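Local coordinates for protein probable DNA endonuclease SmrA (Escherichia coli, PDB 3QD7) that binds DNA and has DNA endonuclease activity, the chain here being the part that carries its Smr domain, related to that of MutS-like proteins, at residues P56-E59 / C60-V64; V100-W103 / L104-D108. All coordinates share one frame; numbering follows the deposited sequence.

Contact 1 (P56-E59 / C60-V64); sequences PVEE and CRKMV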
ATOM      1  N   PRO A  56     -13.931  -1.982   6.569  1.00 25.71           N
ATOM      2  CA  PRO A  56     -14.433  -0.623   6.300  1.00 28.73           C
ATOM      3  C   PRO A  56     -13.279   0.375   6.076  1.00 27.37           C
ATOM      4  O   PRO A  56     -12.141   0.106   6.481  1.00 28.39           O
ATOM      5  CB  PRO A  56     -15.239  -0.284   7.561  1.00 26.71           C
ATOM      6  CG  PRO A  56     -14.777  -1.263   8.617  1.00 28.32           C
ATOM      7  CD  PRO A  56     -14.333  -2.489   7.897  1.00 25.38           C
ATOM      8  N   VAL A  57     -13.557   1.503   5.427  1.00 24.90           N
ATOM      9  CA  VAL A  57     -12.493   2.432   5.026  1.00 26.30           C
ATOM     10  C   VAL A  57     -11.714   3.021   6.220  1.00 25.46           C
ATOM     11  O   VAL A  57     -10.483   3.077   6.178  1.00 24.81           O
ATOM     12  CB  VAL A  57     -13.014   3.556   4.066  1.00 31.68           C
ATOM     13  CG1 VAL A  57     -12.017   4.698   3.957  1.00 30.28           C
ATOM     14  CG2 VAL A  57     -13.304   3.000   2.682  1.00 22.04           C
ATOM     15  N   GLU A  58     -12.412   3.439   7.280  1.00 35.04           N
ATOM     16  CA  GLU A  58     -11.757   3.985   8.485  1.00 31.53           C
ATOM     17  C   GLU A  58     -10.889   2.946   9.183  1.00 27.39           C
ATOM     18  O   GLU A  58      -9.841   3.273   9.732  1.00 27.81           O
ATOM     19  CB  GLU A  58     -12.784   4.497   9.489  1.00 32.25           C
ATOM     20  CG  GLU A  58     -12.480   5.816  10.234  1.00 40.92           C
ATOM     21  CD  GLU A  58     -11.076   6.394  10.061  1.00 47.06           C
ATOM     22  OE1 GLU A  58     -10.306   6.416  11.042  1.00 40.61           O
ATOM     23  OE2 GLU A  58     -10.755   6.885   8.957  1.00 45.11           O
ATOM     24  N   GLU A  59     -11.328   1.696   9.178  1.00 25.85           N
ATOM     25  CA  GLU A  59     -10.506   0.613   9.749  1.00 26.93           C
ATOM     26  C   GLU A  59      -9.247   0.377   8.908  1.00 23.71           C
ATOM     27  O   GLU A  59      -8.184   0.154   9.459  1.00 27.15           O
ATOM     28  CB  GLU A  59     -11.322  -0.671   9.918  1.00 25.82           C
ATOM     29  CG  GLU A  59     -10.630  -1.771  10.739  1.00 35.93           C
ATOM     30  CD  GLU A  59     -10.544  -1.469  12.269  1.00 42.51           C
ATOM     31  OE1 GLU A  59      -9.710  -2.100  12.974  1.00 47.21           O
ATOM     32  OE2 GLU A  59     -11.309  -0.613  12.768  1.00 41.12           O
ATOM     33  N   CYS A  60      -9.378   0.427   7.581  1.00 22.31           N
ATOM     34  CA  CYS A  60      -8.235   0.349   6.664  1.00 25.47           C
ATOM     35  C   CYS A  60      -7.237   1.444   6.956  1.00 24.43           C
ATOM     36  O   CYS A  60      -6.045   1.191   6.966  1.00 25.57           O
ATOM     37  CB  CYS A  60      -8.680   0.485   5.195  1.00 23.58           C
ATOM     38  SG  CYS A  60      -9.534  -0.952   4.547  1.00 27.89           S
ATOM     39  N   ARG A  61      -7.725   2.663   7.186  1.00 23.04           N
ATOM     40  CA  ARG A  61      -6.844   3.799   7.473  1.00 22.35           C
ATOM     41  C   ARG A  61      -6.021   3.633   8.771  1.00 23.00           C
ATOM     42  O   ARG A  61      -4.843   4.019   8.834  1.00 21.07           O
ATOM     43  CB  ARG A  61      -7.639   5.102   7.510  1.00 25.22           C
ATOM     44  CG  ARG A  61      -6.769   6.357   7.476  1.00 23.83           C
ATOM     45  CD  ARG A  61      -7.607   7.635   7.574  1.00 23.74           C
ATOM     46  NE  ARG A  61      -8.060   7.780   8.940  1.00 28.94           N
ATOM     47  CZ  ARG A  61      -7.475   8.561   9.837  1.00 33.06           C
ATOM     48  NH1 ARG A  61      -6.445   9.330   9.490  1.00 27.62           N
ATOM     49  NH2 ARG A  61      -7.930   8.581  11.081  1.00 27.54           N
ATOM     50  N   LYS A  62      -6.647   3.051   9.789  1.00 22.91           N
ATOM     51  CA  LYS A  62      -5.960   2.738  11.050  1.00 23.34           C
ATOM     52  C   LYS A  62      -4.947   1.587  10.894  1.00 20.26           C
ATOM     53  O   LYS A  62      -3.844   1.659  11.417  1.00 21.26           O
ATOM     54  CB  LYS A  62      -6.989   2.432  12.159  1.00 22.91           C
ATOM     55  CG  LYS A  62      -7.986   3.581  12.422  1.00 27.23           C
ATOM     56  CD  LYS A  62      -8.733   3.461  13.780  1.00 33.81           C
ATOM     57  CE  LYS A  62      -9.690   2.285  13.803  1.00 38.36           C
ATOM     58  NZ  LYS A  62     -10.823   2.512  14.741  1.00 45.23           N
ATOM     59  N   MET A  63      -5.323   0.542  10.162  1.00 21.21           N
ATOM     60  CA  MET A  63      -4.449  -0.619   9.932  1.00 23.52           C
ATOM     61  C   MET A  63      -3.213  -0.282   9.079  1.00 20.74           C
ATOM     62  O   MET A  63      -2.104  -0.679   9.388  1.00 20.50           O
ATOM     63  CB  MET A  63      -5.250  -1.751   9.262  1.00 23.30           C
ATOM     64  CG  MET A  63      -6.345  -2.343  10.148  1.00 24.02           C
ATOM     65  SD  MET A  63      -7.512  -3.360   9.216  1.00 30.45           S
ATOM     66  CE  MET A  63      -6.598  -4.896   9.136  1.00 20.51           C
ATOM     67  N   VAL A  64      -3.411   0.463   8.005  1.00 19.23           N
ATOM     68  CA  VAL A  64      -2.298   0.826   7.115  1.00 22.82           C
ATOM     69  C   VAL A  64      -1.275   1.677   7.885  1.00 20.74           C
ATOM     70  O   VAL A  64      -0.069   1.446   7.823  1.00 18.05           O
ATOM     71  CB  VAL A  64      -2.848   1.567   5.825  1.00 22.81           C
ATOM     72  CG1 VAL A  64      -1.728   2.228   5.011  1.00 21.67           C
ATOM     73  CG2 VAL A  64      -3.681   0.591   4.959  1.00 14.87           C
TER
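At the edge of the Arg61 guanidinium group, in its plane, comes the carboxylate carbon of Glu58, the planes of the two groups 35° apart. The grip is side-on and two-pronged: Arg61 NE reaches the syn lone pair of Glu58 OE2 at 2.8 Å, while Arg61 NH2 donates to Glu58 OE1 at 3.2 Å, with that oxygen almost in the guanidinium plane. A bend at chi3 (75°) turns the otherwise extended arginine chain, setting its NE edge beside the glutamate one helical turn earlier. Arg61 NH1 bonds the carbonyl of Leu10, so a single guanidinium ties the first turn of helix 57-73 to the N-terminal part of the chain. A leucine here would probably leave the Glu58 carboxylate without its mate and the Leu10 carbonyl without this donor.

Pro56 sits at the N-cap, where a residue lacking an N-H costs the helix nothing, and its carbonyl accepts Cys60 N at 3.0 Å. Glu59 makes a longer salt bridge, OE2 to Lys62 NZ at 3.7 Å, and its CG rests against Met63 SD at 3.8 Å. Small Cys60 suits the inner side, packed on Val96 and Trp103 of helix 92-105. Glutamates in this first turn lie near the partial positive end of the helix dipole, which would be expected to stabilise their negative charge, with the basic residues after them adding to the effect.

Contact 2 (V100-W103 / L104-D108); sequences VARW and LTEFD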
ATOM      1  N   VAL A 100      -5.546   3.457  -0.491  1.00 19.66           N
ATOM      2  CA  VAL A 100      -4.199   2.921  -0.213  1.00 15.92           C
ATOM      3  C   VAL A 100      -3.178   3.623  -1.132  1.00 21.24           C
ATOM      4  O   VAL A 100      -2.081   3.991  -0.704  1.00 18.70           O
ATOM      5  CB  VAL A 100      -4.128   1.361  -0.357  1.00 21.92           C
ATOM      6  CG1 VAL A 100      -2.665   0.881  -0.372  1.00 21.51           C
ATOM      7  CG2 VAL A 100      -4.933   0.630   0.768  1.00 14.67           C
ATOM      8  N   ALA A 101      -3.559   3.844  -2.387  1.00 23.56           N
ATOM      9  CA  ALA A 101      -2.700   4.585  -3.319  1.00 25.59           C
ATOM     10  C   ALA A 101      -2.279   5.961  -2.783  1.00 25.06           C
ATOM     11  O   ALA A 101      -1.128   6.349  -2.904  1.00 23.50           O
ATOM     12  CB  ALA A 101      -3.384   4.738  -4.669  1.00 23.29           C
ATOM     13  N   ARG A 102      -3.226   6.703  -2.211  1.00 20.41           N
ATOM     14  CA  ARG A 102      -2.926   8.007  -1.652  1.00 17.86           C
ATOM     15  C   ARG A 102      -2.138   7.879  -0.356  1.00 20.44           C
ATOM     16  O   ARG A 102      -1.140   8.569  -0.170  1.00 21.34           O
ATOM     17  CB  ARG A 102      -4.229   8.752  -1.361  1.00 22.08           C
ATOM     18  CG  ARG A 102      -4.048   9.940  -0.438  1.00 24.61           C
ATOM     19  CD  ARG A 102      -5.367  10.408   0.080  1.00 35.19           C
ATOM     20  NE  ARG A 102      -6.076  11.170  -0.943  1.00 39.52           N
ATOM     21  CZ  ARG A 102      -7.133  11.931  -0.700  1.00 38.13           C
ATOM     22  NH1 ARG A 102      -7.606  12.029   0.541  1.00 35.41           N
ATOM     23  NH2 ARG A 102      -7.705  12.595  -1.696  1.00 34.60           N
ATOM     24  N   TRP A 103      -2.600   7.020   0.554  1.00 18.13           N
ATOM     25  CA  TRP A 103      -1.973   6.915   1.887  1.00 19.89           C
ATOM     26  C   TRP A 103      -0.492   6.581   1.838  1.00 21.91           C
ATOM     27  O   TRP A 103       0.291   7.111   2.632  1.00 15.10           O
ATOM     28  CB  TRP A 103      -2.710   5.894   2.753  1.00 16.77           C
ATOM     29  CG  TRP A 103      -4.132   6.272   3.042  1.00 17.53           C
ATOM     30  CD1 TRP A 103      -4.681   7.525   3.021  1.00 18.60           C
ATOM     31  CD2 TRP A 103      -5.186   5.381   3.417  1.00 19.67           C
ATOM     32  NE1 TRP A 103      -6.020   7.464   3.354  1.00 23.80           N
ATOM     33  CE2 TRP A 103      -6.350   6.157   3.608  1.00 22.78           C
ATOM     34  CE3 TRP A 103      -5.249   4.013   3.641  1.00 15.88           C
ATOM     35  CZ2 TRP A 103      -7.568   5.596   3.996  1.00 23.16           C
ATOM     36  CZ3 TRP A 103      -6.449   3.457   4.028  1.00 20.17           C
ATOM     37  CH2 TRP A 103      -7.602   4.244   4.188  1.00 19.60           C
ATOM     38  N   LEU A 104      -0.099   5.718   0.890  1.00 17.80           N
ATOM     39  CA  LEU A 104       1.289   5.310   0.813  1.00 16.31           C
ATOM     40  C   LEU A 104       2.181   6.468   0.422  1.00 22.24           C
ATOM     41  O   LEU A 104       3.302   6.548   0.907  1.00 22.88           O
ATOM     42  CB  LEU A 104       1.501   4.114  -0.120  1.00 14.12           C
ATOM     43  CG  LEU A 104       0.861   2.802   0.314  1.00 20.16           C
ATOM     44  CD1 LEU A 104       0.968   1.722  -0.784  1.00 19.92           C
ATOM     45  CD2 LEU A 104       1.432   2.315   1.644  1.00 20.09           C
ATOM     46  N   THR A 105       1.690   7.379  -0.435  1.00 21.69           N
ATOM     47  CA  THR A 105       2.502   8.541  -0.838  1.00 22.58           C
ATOM     48  C   THR A 105       2.702   9.533   0.326  1.00 25.36           C
ATOM     49  O   THR A 105       3.604  10.378   0.278  1.00 27.86           O
ATOM     50  CB  THR A 105       1.920   9.307  -2.037  1.00 21.79           C
ATOM     51  OG1 THR A 105       0.720   9.972  -1.630  1.00 22.13           O
ATOM     52  CG2 THR A 105       1.612   8.372  -3.232  1.00 21.52           C
ATOM     53  N   GLU A 106       1.873   9.423   1.363  1.00 22.21           N
ATOM     54  CA  GLU A 106       1.943  10.345   2.521  1.00 25.59           C
ATOM     55  C   GLU A 106       3.015   9.998   3.574  1.00 28.03           C
ATOM     56  O   GLU A 106       3.343  10.824   4.454  1.00 26.52           O
ATOM     57  CB  GLU A 106       0.560  10.470   3.159  1.00 24.73           C
ATOM     58  CG  GLU A 106      -0.355  11.251   2.269  1.00 24.33           C
ATOM     59  CD  GLU A 106      -1.781  11.297   2.744  1.00 29.42           C
ATOM     60  OE1 GLU A 106      -2.222  10.396   3.451  1.00 33.30           O
ATOM     61  OE2 GLU A 106      -2.494  12.232   2.363  1.00 40.07           O
ATOM     62  N   PHE A 107       3.546   8.778   3.489  1.00 24.32           N
ATOM     63  CA  PHE A 107       4.682   8.383   4.282  1.00 22.52           C
ATOM     64  C   PHE A 107       5.979   8.847   3.618  1.00 23.17           C
ATOM     65  O   PHE A 107       6.283   8.496   2.465  1.00 18.14           O
ATOM     66  CB  PHE A 107       4.708   6.857   4.460  1.00 22.46           C
ATOM     67  CG  PHE A 107       3.592   6.321   5.330  1.00 21.01           C
ATOM     68  CD1 PHE A 107       3.683   6.375   6.722  1.00 19.75           C
ATOM     69  CD2 PHE A 107       2.461   5.739   4.757  1.00 19.18           C
ATOM     70  CE1 PHE A 107       2.669   5.888   7.531  1.00 14.91           C
ATOM     71  CE2 PHE A 107       1.434   5.234   5.566  1.00 17.71           C
ATOM     72  CZ  PHE A 107       1.539   5.302   6.953  1.00 16.39           C
ATOM     73  N   ASP A 108       6.751   9.616   4.361  1.00 20.66           N
ATOM     74  CA  ASP A 108       8.112   9.949   3.965  1.00 24.54           C
ATOM     75  C   ASP A 108       8.984   8.730   3.559  1.00 23.56           C
ATOM     76  O   ASP A 108       9.799   8.838   2.646  1.00 21.03           O
ATOM     77  CB  ASP A 108       8.800  10.736   5.100  1.00 22.75           C
ATOM     78  CG  ASP A 108       9.891  11.628   4.591  1.00 32.93           C
ATOM     79  OD1 ASP A 108       9.624  12.424   3.658  1.00 33.44           O
ATOM     80  OD2 ASP A 108      11.012  11.526   5.115  1.00 33.59           O
TER
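Val100 O accepts Leu104 N at 3.1 Å in a regular helical bond, but one residue on the pattern slackens: Thr105 N makes only a weak bond to Arg102 O, and Glu106 N turns to Trp103 O at 3.1 Å, approaching from well above the carbonyl plane. Helix 92-105 is running out here. The Thr105 hydroxyl takes up the slack, donating to Arg102 O at 2.7 Å in the carbonyl plane, on a lone pair. Its chi1 of 70° tucks OG1 back over the main chain, flanked by its own N and C, from where it can reach that oxygen.

The Val100 and Leu104 side chains run alongside each other, CG1 against CD1 at 3.8 Å; both branched chains touch Ile81 of strand 78-82, as suits the sheet-facing side of the helix. Along another side, the extended Glu106 chain crosses the aliphatic part of Arg102, OE2 coming to 3.9 Å from Arg102 CG, while OE1 lies 3.8 Å from CD1 at the edge of the Trp103 ring. The polar ends find their main partners beyond the helix: Arg102 bridges to Asp16, Glu106 OE2 bonds the Thr11 hydroxyl, and Trp103 NE1 donates to the Thr11 carbonyl. Phe107 brings CD2 to 3.3 Å from Trp103 O, and its ring meets Phe9 edge-to-face.

Carbonyls left over as a helix ends need new donors, and here a side-chain hydroxyl and a shifted backbone N-H supply them. Arg102, Trp103 and Glu106 at the same time give the N-terminal segment a row of polar anchors, so the helix end is fastened to it by hydrogen bonds and charge as well as by apolar packing.

How the contacts relate
Contact 1 opens a helix at the surface, and contact 2 closes another in the buried interior. Among the side chains of 56-64, charged pairs are the main interaction, whereas 100-108 combines apolar packing with a side-chain hydroxyl bond, loosened backbone bonds and polar ties to the N-terminal segment. The two meet through Trp103, whose six-membered ring packs on the backbone of helix 57-73: CH2 lies 3.4 Å from Arg61 N, and CZ3 is 3.6 Å from Cys60 C. Both helices belong to the alpha/beta fold of the Smr domain, helix 57-73 being the crossover between parallel strands 49-51 and 78-82. Leu10 takes part in both contacts, through its carbonyl to Arg61 and its side chain against Trp103 and Glu106.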